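Interpain A (Prevotella intermedia, PDB 3BB7) probably acts as a cysteine protease of the peptidase C10 family, held here as a zymogen fragment in which part of the inhibitory prosegment remains joined to the catalytic domain. Local coordinates at residues D210-L215 and D312-V317; G136-H141 and C189-E194; H267-D272 and V282-N287; T88-T93 and T121-N126. The protein carries 1 engineered substitution. All coordinates share one frame; numbering follows the deposited sequence.

Contact 1 of 4, residues D210-L215 and D312-V317; sequences DCAAGL and DMVRGV
Cys211 is the first residue of 210-215 to meet the strand: its SG lies 4.2 Å from Val314 CG2, and the same side chain also packs on Val117 and Thr121 of helix 116-128. One residue on, CB of Ala212 stands 4.2 Å from Val314 CG1, so two successive helix residues share the two branches of a single valine. The valine's first torsion makes this division, with CG1 anti to the backbone N (chi1 177°) and CG2 anti to the carbonyl carbon. A turn beyond Cys211, Leu215 reaches the other segment through CD1. This methyl touches Val314 CG1 at 3.9 Å and Val317 CG2 at 3.8 Å; its side chain meets that of Val317 at about a right angle. Leu215 also packs against Leu125 of helix 116-128. No hydrogen bond crosses, and the whole contact is buried and apolar. The axes of 210-215 and 312-315 approach to 8.9 Å and run 10° from parallel. Val314 is tied into the sheet by backbone bonding with Ile252. Helix 208-218 laid along an antiparallel sheet strand, beside the helix that carries the predicted nucleophile position, fits the papain-like architecture of clan CA peptidases.

Contact 2 of 4, residues G136-H141 and C189-E194; sequences GSHTVH and CGVASE
His138 NE2 donates to Glu194 OE2 at 2.7 Å, with an N-H...O angle of 157°. The carboxylate oxygen lies close to the imidazole plane and receives the bond on its syn lone pair, although the ring and carboxylate planes are turned 50° apart. The second oxygen, Glu194 OE1, takes a bond of 2.7 Å from a water that also donates to Thr139 O, so the carboxylate is joined to the strand twice. Val140 runs past the glutamate in the opposite direction, its CG1 3.8 Å from OE2 of Glu194. On the helix side, Val191 CG1 presses to 3.4 Å from His138 O, and Val191 O sits at the ring edge, 3.5 Å from His138 CD2. The backbone of Glu194 is set by a Schellman motif: it is the C-prime residue with positive phi, Glu194 N bonding back to Val191 O and Met195 N to Gly190 O. Its side chain bends at chi2 (64°). Ser193 OG adds a bond to Cys189 O at the same helix end. The carboxylate would be expected to favour a positively charged His138. Farther out, the ring of Tyr218 meets that of His138, and Ile152 of the paired strand 150-154 touches both Val140 and Val191.

Contact 3 of 4, residues H267-D272 and V282-N287; sequences HAFVID and VNWGWN
Phe269 packs against three consecutive residues of 282-287. Its CB lies 3.3 Å from Asn283 O and also touches Trp284 CA. CG stands between the backbone N and the carbonyl carbon (chi1 51°), near Val282 CG1 and Trp284 CE3. From there CD1 meets Val282 CG1 at 3.6 Å, while CD2 lies 3.8 Å from Trp284 CZ3, which CE2 also approaches. The indole turns its edge to the phenyl face in an edge-to-face pair, planes 61° apart. Val282 CG1 in turn sits over the centre of the Trp284 six-membered ring, so valine and both rings form one cluster, extended by Tyr253 beside the phenyl ring. The backbones form an antiparallel hairpin: Val270 N donates to Asn283 O at 3.0 Å, and Asn283 N to Val270 O at 2.9 Å, both nearly straight. Val270 and Asn283 share the sheet face opposite to Ile271 and Val282. His267, the predicted proton acceptor, bonds Glu310 through NE2; Trp53, on a helix that probably belongs to the propeptide, stacks on this histidine, consistent with the zymogen state. Asn283 OD1 accepts Gly285 N at 3.1 Å, an Asx turn where the strand ends, and its ND2 bonds Thr92 O and a water held by Asp272 OD1, whose OD2 is hydrogen-bonded with Ser281 OG. Both oxygen and nitrogen of the buried Asn283 amide thus have partners, which fixes its turn at the strand end.

Contact 4 of 4, residues T88-T93 and T121-N126; sequences TLLTTT and TAQVLN. Unlike the reference sequence in segment 121-126: Val124 (reference Ala).
Thr92 and Gln123 make the direct hydrogen bond: Thr92 OG1 donates to Gln123 OE1 at 2.8 Å. The hydroxyl approaches from well off the carbonyl axis, at a C=O...O angle of 115°, and 29° out of the amide plane. With chi1 near 51°, OG1 sits between the threonine's backbone N and carbonyl carbon. The same OE1 also accepts from Trp94 N, while Gln123 NE2 gives its bond to Asn283 OD1. Thr92 O is close to OE1, but both are acceptors and do not bond. A water forms the second kind of link. It donates to Thr92 OG1 at 2.8 Å and to Gln123 O at 2.7 Å, and accepts from Asn126 ND2 at 3.1 Å, joining the loop to the helix at two successive turns. Packing is the third: Leu90 CD2 rests 4.0 Å from Gln123 CB, crossing that side chain at about a right angle, and Thr92 CG2 lies 3.4 Å from Asn126 ND2. The loop thus lies against helix 116-128, whose first residue is the engineered Ala116 at the predicted nucleophile position. Two donors on OE1 and an acceptor on NE2 settle which way the buried Gln123 amide is turned.

From the N terminus, contact 4 comes first, closing the stretch from 88-93 to helix 116-128. Contact 2 follows in series, bringing the end of helix 176-192 back to strand 138-142. Contact 1 then opens at 210-215 and closes only at 312-317; the short hairpin of contact 3 falls wholly within that span, and no two loops cross. Helix 116-128 is the common neighbour, touching helices 176-192 and 208-218 as well as the sheet: Thr121 meets Leu215 of contact 1 and Cys189 of contact 2, and Val124 packs on Val317 of contact 1 and Val270 of contact 3. Contacts 3 and 4 also join through Asp272 with Leu89. Contacts 1 and 3 reach the same sheet without touching.

Contact 1 of 4, residues D210-L215 and D312-V317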
loop_
_atom_site.group_PDB
_atom_site.type_symbol
_atom_site.label_atom_id
_atom_site.label_comp_id
_atom_site.label_asym_id
_atom_site.label_seq_id
_atom_site.Cartn_x
_atom_site.Cartn_y
_atom_site.Cartn_z
ATOM N N ASP A 210 -10.430 8.265 7.209
ATOM C CA ASP A 210 -9.714 8.971 8.275
ATOM C C ASP A 210 -8.317 9.368 7.802
ATOM O O ASP A 210 -7.839 10.459 8.120
ATOM C CB ASP A 210 -9.662 8.105 9.520
ATOM C CG ASP A 210 -11.013 7.898 10.157
ATOM O OD1 ASP A 210 -11.862 8.817 10.158
ATOM O OD2 ASP A 210 -11.198 6.782 10.702
ATOM N N CYS A 211 -7.681 8.509 7.002
ATOM C CA CYS A 211 -6.402 8.856 6.403
ATOM C C CYS A 211 -6.531 10.165 5.577
ATOM O O CYS A 211 -5.768 11.124 5.802
ATOM C CB CYS A 211 -5.911 7.686 5.551
ATOM S SG CYS A 211 -4.344 7.979 4.717
ATOM N N ALA A 212 -7.542 10.237 4.701
ATOM C CA ALA A 212 -7.743 11.395 3.838
ATOM C C ALA A 212 -8.034 12.643 4.704
ATOM O O ALA A 212 -7.465 13.717 4.478
ATOM C CB ALA A 212 -8.898 11.114 2.906
ATOM N N ALA A 213 -8.895 12.517 5.710
ATOM C CA ALA A 213 -9.217 13.648 6.600
ATOM C C ALA A 213 -7.997 14.177 7.330
ATOM O O ALA A 213 -7.815 15.391 7.443
ATOM C CB ALA A 213 -10.328 13.268 7.573
ATOM N N GLY A 214 -7.142 13.270 7.787
ATOM C CA GLY A 214 -5.977 13.663 8.550
ATOM C C GLY A 214 -4.931 14.279 7.632
ATOM O O GLY A 214 -4.156 15.148 8.043
ATOM N N LEU A 215 -4.838 13.772 6.400
ATOM C CA LEU A 215 -3.935 14.374 5.440
ATOM C C LEU A 215 -4.342 15.832 5.148
ATOM O O LEU A 215 -3.468 16.715 5.065
ATOM C CB LEU A 215 -3.888 13.526 4.163
ATOM C CG LEU A 215 -2.995 12.281 4.269
ATOM C CD1 LEU A 215 -3.316 11.289 3.125
ATOM C CD2 LEU A 215 -1.509 12.627 4.263
ATOM N N ASP A 312 -10.001 0.962 -1.640
ATOM C CA ASP A 312 -10.167 2.388 -1.490
ATOM C C ASP A 312 -8.867 3.022 -1.952
ATOM O O ASP A 312 -7.810 2.372 -1.942
ATOM C CB ASP A 312 -10.357 2.763 -0.013
ATOM C CG ASP A 312 -11.460 1.975 0.668
ATOM O OD1 ASP A 312 -11.261 1.567 1.839
ATOM O OD2 ASP A 312 -12.513 1.748 0.039
ATOM N N MET A 313 -8.916 4.283 -2.358
ATOM C CA MET A 313 -7.676 5.004 -2.622
ATOM C C MET A 313 -7.763 6.371 -1.997
ATOM O O MET A 313 -8.851 6.948 -1.854
ATOM C CB MET A 313 -7.339 5.066 -4.124
ATOM C CG MET A 313 -7.999 6.140 -4.926
ATOM S SD MET A 313 -7.285 6.527 -6.575
ATOM C CE MET A 313 -7.638 4.992 -7.436
ATOM N N VAL A 314 -6.605 6.921 -1.672
ATOM C CA VAL A 314 -6.532 8.329 -1.300
ATOM C C VAL A 314 -5.780 8.981 -2.431
ATOM O O VAL A 314 -4.610 8.609 -2.696
ATOM C CB VAL A 314 -5.833 8.566 0.044
ATOM C CG1 VAL A 314 -5.743 10.059 0.288
ATOM C CG2 VAL A 314 -6.595 7.887 1.161
ATOM N N ARG A 315 -6.448 9.908 -3.121
ATOM C CA ARG A 315 -5.818 10.683 -4.175
ATOM C C ARG A 315 -5.747 12.143 -3.716
ATOM O O ARG A 315 -6.293 12.499 -2.655
ATOM C CB ARG A 315 -6.573 10.498 -5.501
ATOM C CG ARG A 315 -7.945 11.103 -5.540
ATOM C CD ARG A 315 -8.621 10.843 -6.897
ATOM N NE ARG A 315 -10.008 11.267 -6.801
ATOM C CZ ARG A 315 -10.850 11.297 -7.826
ATOM N NH1 ARG A 315 -10.426 10.951 -9.041
ATOM N NH2 ARG A 315 -12.114 11.669 -7.623
ATOM N N GLY A 316 -5.047 12.990 -4.473
ATOM C CA GLY A 316 -4.939 14.404 -4.121
ATOM C C GLY A 316 -3.777 14.720 -3.200
ATOM O O GLY A 316 -3.732 15.788 -2.624
ATOM N N VAL A 317 -2.839 13.783 -3.050
ATOM C CA VAL A 317 -1.665 13.985 -2.216
ATOM C C VAL A 317 -0.484 14.284 -3.138
ATOM O O VAL A 317 -0.029 13.427 -3.934
ATOM C CB VAL A 317 -1.377 12.755 -1.340
ATOM C CG1 VAL A 317 -0.116 12.967 -0.493
ATOM C CG2 VAL A 317 -2.594 12.465 -0.412
#

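Contact 2 of 4, residues G136-H141 and C189-E194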
loop_
_atom_site.group_PDB
_atom_site.type_symbol
_atom_site.label_atom_id
_atom_site.label_comp_id
_atom_site.label_asym_id
_atom_site.label_seq_id
_atom_site.Cartn_x
_atom_site.Cartn_y
_atom_site.Cartn_z
ATOM N N GLY A 136 -1.247 21.666 13.789
ATOM C CA GLY A 136 -2.033 21.218 14.924
ATOM C C GLY A 136 -1.482 19.988 15.624
ATOM O O GLY A 136 -0.288 19.671 15.512
ATOM N N SER A 137 -2.339 19.312 16.398
ATOM C CA SER A 137 -1.913 18.166 17.197
ATOM C C SER A 137 -3.083 17.251 17.396
ATOM O O SER A 137 -4.225 17.661 17.241
ATOM C CB SER A 137 -1.386 18.625 18.568
ATOM O OG SER A 137 -2.335 19.407 19.263
ATOM N N HIS A 138 -2.783 15.995 17.722
ATOM C CA HIS A 138 -3.835 15.020 17.954
ATOM C C HIS A 138 -3.284 13.854 18.746
ATOM O O HIS A 138 -2.094 13.582 18.719
ATOM C CB HIS A 138 -4.393 14.509 16.620
ATOM C CG HIS A 138 -5.623 13.657 16.740
ATOM N ND1 HIS A 138 -6.783 14.093 17.342
ATOM C CD2 HIS A 138 -5.892 12.416 16.254
ATOM C CE1 HIS A 138 -7.705 13.141 17.250
ATOM N NE2 HIS A 138 -7.191 12.119 16.590
ATOM N N THR A 139 -4.195 13.160 19.430
ATOM C CA THR A 139 -3.865 12.011 20.254
ATOM C C THR A 139 -4.838 10.875 19.955
ATOM O O THR A 139 -6.049 11.127 19.775
ATOM C CB THR A 139 -3.954 12.414 21.746
ATOM O OG1 THR A 139 -2.997 13.444 22.007
ATOM C CG2 THR A 139 -3.665 11.229 22.674
ATOM N N VAL A 140 -4.316 9.648 19.819
ATOM C CA VAL A 140 -5.158 8.449 19.901
ATOM C C VAL A 140 -4.717 7.638 21.118
ATOM O O VAL A 140 -3.749 8.005 21.810
ATOM C CB VAL A 140 -5.093 7.618 18.612
ATOM C CG1 VAL A 140 -5.485 8.473 17.399
ATOM C CG2 VAL A 140 -3.695 6.997 18.393
ATOM N N HIS A 141 -5.434 6.565 21.431
ATOM C CA HIS A 141 -5.158 5.802 22.658
ATOM C C HIS A 141 -4.947 4.343 22.342
ATOM O O HIS A 141 -5.462 3.825 21.333
ATOM C CB HIS A 141 -6.294 6.000 23.685
ATOM C CG HIS A 141 -6.353 7.404 24.207
ATOM N ND1 HIS A 141 -7.074 8.406 23.583
ATOM C CD2 HIS A 141 -5.706 7.998 25.243
ATOM C CE1 HIS A 141 -6.889 9.549 24.228
ATOM N NE2 HIS A 141 -6.078 9.325 25.248
ATOM N N CYS A 189 1.783 9.837 10.749
ATOM C CA CYS A 189 0.827 9.322 9.740
ATOM C C CYS A 189 -0.224 8.450 10.399
ATOM O O CYS A 189 -1.408 8.498 9.990
ATOM C CB CYS A 189 1.547 8.547 8.646
ATOM S SG CYS A 189 2.507 9.620 7.544
ATOM N N GLY A 190 0.186 7.638 11.382
ATOM C CA GLY A 190 -0.807 6.812 12.101
ATOM C C GLY A 190 -1.789 7.659 12.906
ATOM O O GLY A 190 -3.021 7.466 12.827
ATOM N N VAL A 191 -1.274 8.564 13.742
ATOM C CA VAL A 191 -2.158 9.392 14.577
ATOM C C VAL A 191 -3.122 10.200 13.686
ATOM O O VAL A 191 -4.321 10.300 13.966
ATOM C CB VAL A 191 -1.335 10.308 15.487
ATOM C CG1 VAL A 191 -2.240 11.341 16.171
ATOM C CG2 VAL A 191 -0.569 9.443 16.517
ATOM N N ALA A 192 -2.606 10.772 12.599
ATOM C CA ALA A 192 -3.450 11.522 11.637
ATOM C C ALA A 192 -4.575 10.672 11.045
ATOM O O ALA A 192 -5.649 11.203 10.725
ATOM C CB ALA A 192 -2.623 12.087 10.534
ATOM N N SER A 193 -4.345 9.362 10.933
ATOM C CA SER A 193 -5.292 8.438 10.332
ATOM C C SER A 193 -6.187 7.779 11.349
ATOM O O SER A 193 -6.926 6.843 11.009
ATOM C CB SER A 193 -4.534 7.379 9.542
ATOM O OG SER A 193 -3.820 7.989 8.461
ATOM N N GLU A 194 -6.150 8.272 12.599
ATOM C CA GLU A 194 -6.940 7.666 13.704
ATOM C C GLU A 194 -6.643 6.173 13.870
ATOM O O GLU A 194 -7.552 5.349 14.093
ATOM C CB GLU A 194 -8.433 7.900 13.510
ATOM C CG GLU A 194 -9.265 7.869 14.779
ATOM C CD GLU A 194 -8.925 8.979 15.765
ATOM O OE1 GLU A 194 -9.317 8.836 16.951
ATOM O OE2 GLU A 194 -8.285 9.972 15.360
HETATM O O HOH W 1 -8.501 10.072 19.173
#

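Contact 3 of 4, residues H267-D272 and V282-N287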
loop_
_atom_site.group_PDB
_atom_site.type_symbol
_atom_site.label_atom_id
_atom_site.label_comp_id
_atom_site.label_asym_id
_atom_site.label_seq_id
_atom_site.Cartn_x
_atom_site.Cartn_y
_atom_site.Cartn_z
ATOM N N HIS A 267 -5.307 -3.859 4.888
ATOM C CA HIS A 267 -4.226 -3.932 3.941
ATOM C C HIS A 267 -4.096 -2.549 3.340
ATOM O O HIS A 267 -5.084 -1.823 3.155
ATOM C CB HIS A 267 -4.527 -4.957 2.829
ATOM C CG HIS A 267 -5.964 -4.993 2.417
ATOM N ND1 HIS A 267 -6.440 -4.407 1.261
ATOM C CD2 HIS A 267 -7.035 -5.562 3.019
ATOM C CE1 HIS A 267 -7.751 -4.583 1.191
ATOM N NE2 HIS A 267 -8.132 -5.292 2.241
ATOM N N ALA A 268 -2.882 -2.163 3.015
ATOM C CA ALA A 268 -2.673 -0.908 2.301
ATOM C C ALA A 268 -1.291 -0.926 1.706
ATOM O O ALA A 268 -0.391 -1.606 2.198
ATOM C CB ALA A 268 -2.867 0.331 3.234
ATOM N N PHE A 269 -1.134 -0.184 0.622
ATOM C CA PHE A 269 0.083 -0.216 -0.134
ATOM C C PHE A 269 0.090 1.018 -1.004
ATOM O O PHE A 269 -0.879 1.804 -0.996
ATOM C CB PHE A 269 0.203 -1.522 -0.954
ATOM C CG PHE A 269 -1.012 -1.864 -1.804
ATOM C CD1 PHE A 269 -1.146 -1.390 -3.123
ATOM C CD2 PHE A 269 -2.002 -2.699 -1.301
ATOM C CE1 PHE A 269 -2.250 -1.751 -3.910
ATOM C CE2 PHE A 269 -3.108 -3.066 -2.101
ATOM C CZ PHE A 269 -3.226 -2.573 -3.377
ATOM N N VAL A 270 1.175 1.191 -1.749
ATOM C CA VAL A 270 1.292 2.321 -2.661
ATOM C C VAL A 270 1.315 1.819 -4.104
ATOM O O VAL A 270 2.063 0.868 -4.422
ATOM C CB VAL A 270 2.550 3.193 -2.385
ATOM C CG1 VAL A 270 2.605 4.396 -3.328
ATOM C CG2 VAL A 270 2.554 3.612 -0.923
ATOM N N ILE A 271 0.509 2.447 -4.966
ATOM C CA ILE A 271 0.678 2.244 -6.422
ATOM C C ILE A 271 1.565 3.360 -6.901
ATOM O O ILE A 271 1.216 4.555 -6.795
ATOM C CB ILE A 271 -0.659 2.266 -7.202
ATOM C CG1 ILE A 271 -1.537 1.069 -6.763
ATOM C CG2 ILE A 271 -0.397 2.310 -8.753
ATOM C CD1 ILE A 271 -2.950 1.170 -7.313
ATOM N N ASP A 272 2.702 2.991 -7.466
ATOM C CA ASP A 272 3.681 3.984 -7.858
ATOM C C ASP A 272 4.150 3.864 -9.293
ATOM O O ASP A 272 5.206 4.376 -9.653
ATOM C CB ASP A 272 4.860 4.022 -6.874
ATOM C CG ASP A 272 5.721 2.797 -6.920
ATOM O OD1 ASP A 272 6.853 2.878 -6.385
ATOM O OD2 ASP A 272 5.303 1.750 -7.489
ATOM N N VAL A 282 3.578 -1.868 -7.411
ATOM C CA VAL A 282 3.086 -1.901 -6.033
ATOM C C VAL A 282 4.251 -1.961 -5.040
ATOM O O VAL A 282 5.184 -2.774 -5.193
ATOM C CB VAL A 282 2.197 -3.117 -5.792
ATOM C CG1 VAL A 282 1.702 -3.173 -4.342
ATOM C CG2 VAL A 282 0.991 -3.140 -6.753
ATOM N N ASN A 283 4.168 -1.071 -4.049
ATOM C CA ASN A 283 5.037 -1.107 -2.883
ATOM C C ASN A 283 4.178 -1.516 -1.705
ATOM O O ASN A 283 3.362 -0.744 -1.250
ATOM C CB ASN A 283 5.686 0.259 -2.677
ATOM C CG ASN A 283 6.737 0.240 -1.577
ATOM O OD1 ASN A 283 6.491 -0.282 -0.492
ATOM N ND2 ASN A 283 7.933 0.772 -1.879
ATOM N N TRP A 284 4.323 -2.755 -1.254
ATOM C CA TRP A 284 3.426 -3.310 -0.238
ATOM C C TRP A 284 3.697 -2.776 1.162
ATOM O O TRP A 284 2.903 -3.044 2.063
ATOM C CB TRP A 284 3.549 -4.838 -0.158
ATOM C CG TRP A 284 3.289 -5.557 -1.458
ATOM C CD1 TRP A 284 4.231 -6.109 -2.290
ATOM C CD2 TRP A 284 2.011 -5.819 -2.059
ATOM N NE1 TRP A 284 3.613 -6.708 -3.371
ATOM C CE2 TRP A 284 2.259 -6.521 -3.269
ATOM C CE3 TRP A 284 0.680 -5.486 -1.719
ATOM C CZ2 TRP A 284 1.243 -6.924 -4.122
ATOM C CZ3 TRP A 284 -0.352 -5.900 -2.611
ATOM C CH2 TRP A 284 -0.046 -6.606 -3.784
ATOM N N GLY A 285 4.811 -2.084 1.359
ATOM C CA GLY A 285 5.166 -1.548 2.680
ATOM C C GLY A 285 5.538 -2.670 3.642
ATOM O O GLY A 285 5.268 -2.587 4.827
ATOM N N TRP A 286 6.190 -3.714 3.121
ATOM C CA TRP A 286 6.623 -4.830 3.954
ATOM C C TRP A 286 8.091 -5.083 3.705
ATOM O O TRP A 286 8.498 -6.181 3.326
ATOM C CB TRP A 286 5.766 -6.078 3.766
ATOM C CG TRP A 286 5.842 -6.996 4.966
ATOM C CD1 TRP A 286 6.608 -8.125 5.090
ATOM C CD2 TRP A 286 5.140 -6.844 6.224
ATOM N NE1 TRP A 286 6.421 -8.681 6.321
ATOM C CE2 TRP A 286 5.539 -7.912 7.048
ATOM C CE3 TRP A 286 4.229 -5.897 6.729
ATOM C CZ2 TRP A 286 5.026 -8.090 8.349
ATOM C CZ3 TRP A 286 3.709 -6.073 8.028
ATOM C CH2 TRP A 286 4.115 -7.162 8.818
ATOM N N ASN A 287 8.885 -4.026 3.891
ATOM C CA ASN A 287 10.351 -4.085 3.794
ATOM C C ASN A 287 10.838 -4.489 2.417
ATOM O O ASN A 287 11.939 -5.075 2.284
ATOM C CB ASN A 287 10.924 -5.017 4.884
ATOM C CG ASN A 287 10.290 -4.735 6.216
ATOM O OD1 ASN A 287 10.458 -3.644 6.752
ATOM N ND2 ASN A 287 9.453 -5.655 6.689
HETATM O O HOH W 2 8.200 1.068 -4.963
#

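Contact 4 of 4, residues T88-T93 and T121-N126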
loop_
_atom_site.group_PDB
_atom_site.type_symbol
_atom_site.label_atom_id
_atom_site.label_comp_id
_atom_site.label_asym_id
_atom_site.label_seq_id
_atom_site.Cartn_x
_atom_site.Cartn_y
_atom_site.Cartn_z
ATOM N N THR A 88 8.144 2.639 -11.739
ATOM C CA THR A 88 8.187 2.736 -10.280
ATOM C C THR A 88 8.794 4.047 -9.778
ATOM O O THR A 88 9.982 4.300 -10.003
ATOM C CB THR A 88 9.010 1.533 -9.766
ATOM O OG1 THR A 88 8.447 0.336 -10.322
ATOM C CG2 THR A 88 9.011 1.448 -8.212
ATOM N N LEU A 89 7.963 4.859 -9.108
ATOM C CA LEU A 89 8.362 6.161 -8.607
ATOM C C LEU A 89 9.065 6.158 -7.253
ATOM O O LEU A 89 9.987 6.971 -7.036
ATOM C CB LEU A 89 7.131 7.084 -8.514
ATOM C CG LEU A 89 6.551 7.454 -9.887
ATOM C CD1 LEU A 89 5.206 8.160 -9.744
ATOM C CD2 LEU A 89 7.508 8.357 -10.694
ATOM N N LEU A 90 8.621 5.297 -6.321
ATOM C CA LEU A 90 9.227 5.327 -4.990
ATOM C C LEU A 90 10.612 4.658 -4.976
ATOM O O LEU A 90 10.893 3.739 -5.777
ATOM C CB LEU A 90 8.322 4.571 -4.009
ATOM C CG LEU A 90 7.186 5.282 -3.276
ATOM C CD1 LEU A 90 6.442 6.420 -3.957
ATOM C CD2 LEU A 90 6.248 4.221 -2.666
ATOM N N THR A 91 11.471 5.094 -4.040
ATOM C CA THR A 91 12.783 4.437 -3.853
ATOM C C THR A 91 12.895 3.742 -2.491
ATOM O O THR A 91 13.894 3.075 -2.201
ATOM C CB THR A 91 13.916 5.469 -3.981
ATOM O OG1 THR A 91 13.683 6.558 -3.079
ATOM C CG2 THR A 91 13.953 6.006 -5.440
ATOM N N THR A 92 11.868 3.910 -1.653
ATOM C CA THR A 92 11.910 3.384 -0.306
ATOM C C THR A 92 11.356 1.954 -0.262
ATOM O O THR A 92 10.556 1.544 -1.114
ATOM C CB THR A 92 11.075 4.255 0.639
ATOM O OG1 THR A 92 9.764 4.458 0.075
ATOM C CG2 THR A 92 11.743 5.586 0.866
ATOM N N THR A 93 11.790 1.198 0.741
ATOM C CA THR A 93 11.258 -0.123 0.991
ATOM C C THR A 93 10.884 -0.236 2.462
ATOM O O THR A 93 11.425 -1.044 3.210
ATOM C CB THR A 93 12.253 -1.235 0.582
ATOM O OG1 THR A 93 13.555 -0.930 1.092
ATOM C CG2 THR A 93 12.306 -1.353 -0.932
ATOM N N THR A 121 1.192 5.802 3.619
ATOM C CA THR A 121 1.140 7.264 3.636
ATOM C C THR A 121 2.535 7.857 3.825
ATOM O O THR A 121 2.918 8.789 3.117
ATOM C CB THR A 121 0.190 7.714 4.760
ATOM O OG1 THR A 121 -1.113 7.162 4.513
ATOM C CG2 THR A 121 0.075 9.224 4.795
ATOM N N ALA A 122 3.326 7.305 4.744
ATOM C CA ALA A 122 4.675 7.850 4.975
ATOM C C ALA A 122 5.520 7.757 3.692
ATOM O O ALA A 122 6.266 8.691 3.369
ATOM C CB ALA A 122 5.327 7.122 6.154
ATOM N N GLN A 123 5.398 6.646 2.964
ATOM C CA GLN A 123 6.216 6.509 1.750
ATOM C C GLN A 123 5.780 7.514 0.682
ATOM O O GLN A 123 6.619 8.061 -0.041
ATOM C CB GLN A 123 6.202 5.095 1.210
ATOM C CG GLN A 123 6.896 4.095 2.133
ATOM C CD GLN A 123 7.108 2.737 1.487
ATOM O OE1 GLN A 123 8.225 2.399 1.057
ATOM N NE2 GLN A 123 6.043 1.947 1.414
ATOM N N VAL A 124 4.475 7.765 0.557
ATOM C CA VAL A 124 4.041 8.794 -0.381
ATOM C C VAL A 124 4.493 10.194 0.055
ATOM O O VAL A 124 4.989 10.951 -0.771
ATOM C CB VAL A 124 2.511 8.719 -0.592
ATOM C CG1 VAL A 124 2.018 9.907 -1.499
ATOM C CG2 VAL A 124 2.169 7.391 -1.257
ATOM N N LEU A 125 4.349 10.549 1.331
ATOM C CA LEU A 125 4.824 11.877 1.786
ATOM C C LEU A 125 6.322 12.039 1.573
ATOM O O LEU A 125 6.796 13.098 1.124
ATOM C CB LEU A 125 4.492 12.079 3.263
ATOM C CG LEU A 125 3.104 12.721 3.511
ATOM C CD1 LEU A 125 1.966 12.104 2.667
ATOM C CD2 LEU A 125 2.744 12.797 4.989
ATOM N N ASN A 126 7.082 10.978 1.815
ATOM C CA ASN A 126 8.515 11.051 1.626
ATOM C C ASN A 126 8.877 11.244 0.146
ATOM O O ASN A 126 9.860 11.894 -0.193
ATOM C CB ASN A 126 9.208 9.784 2.144
ATOM C CG ASN A 126 10.716 9.860 1.954
ATOM O OD1 ASN A 126 11.398 10.714 2.556
ATOM N ND2 ASN A 126 11.246 8.969 1.118
HETATM O O HOH W 3 9.201 7.168 -0.287
#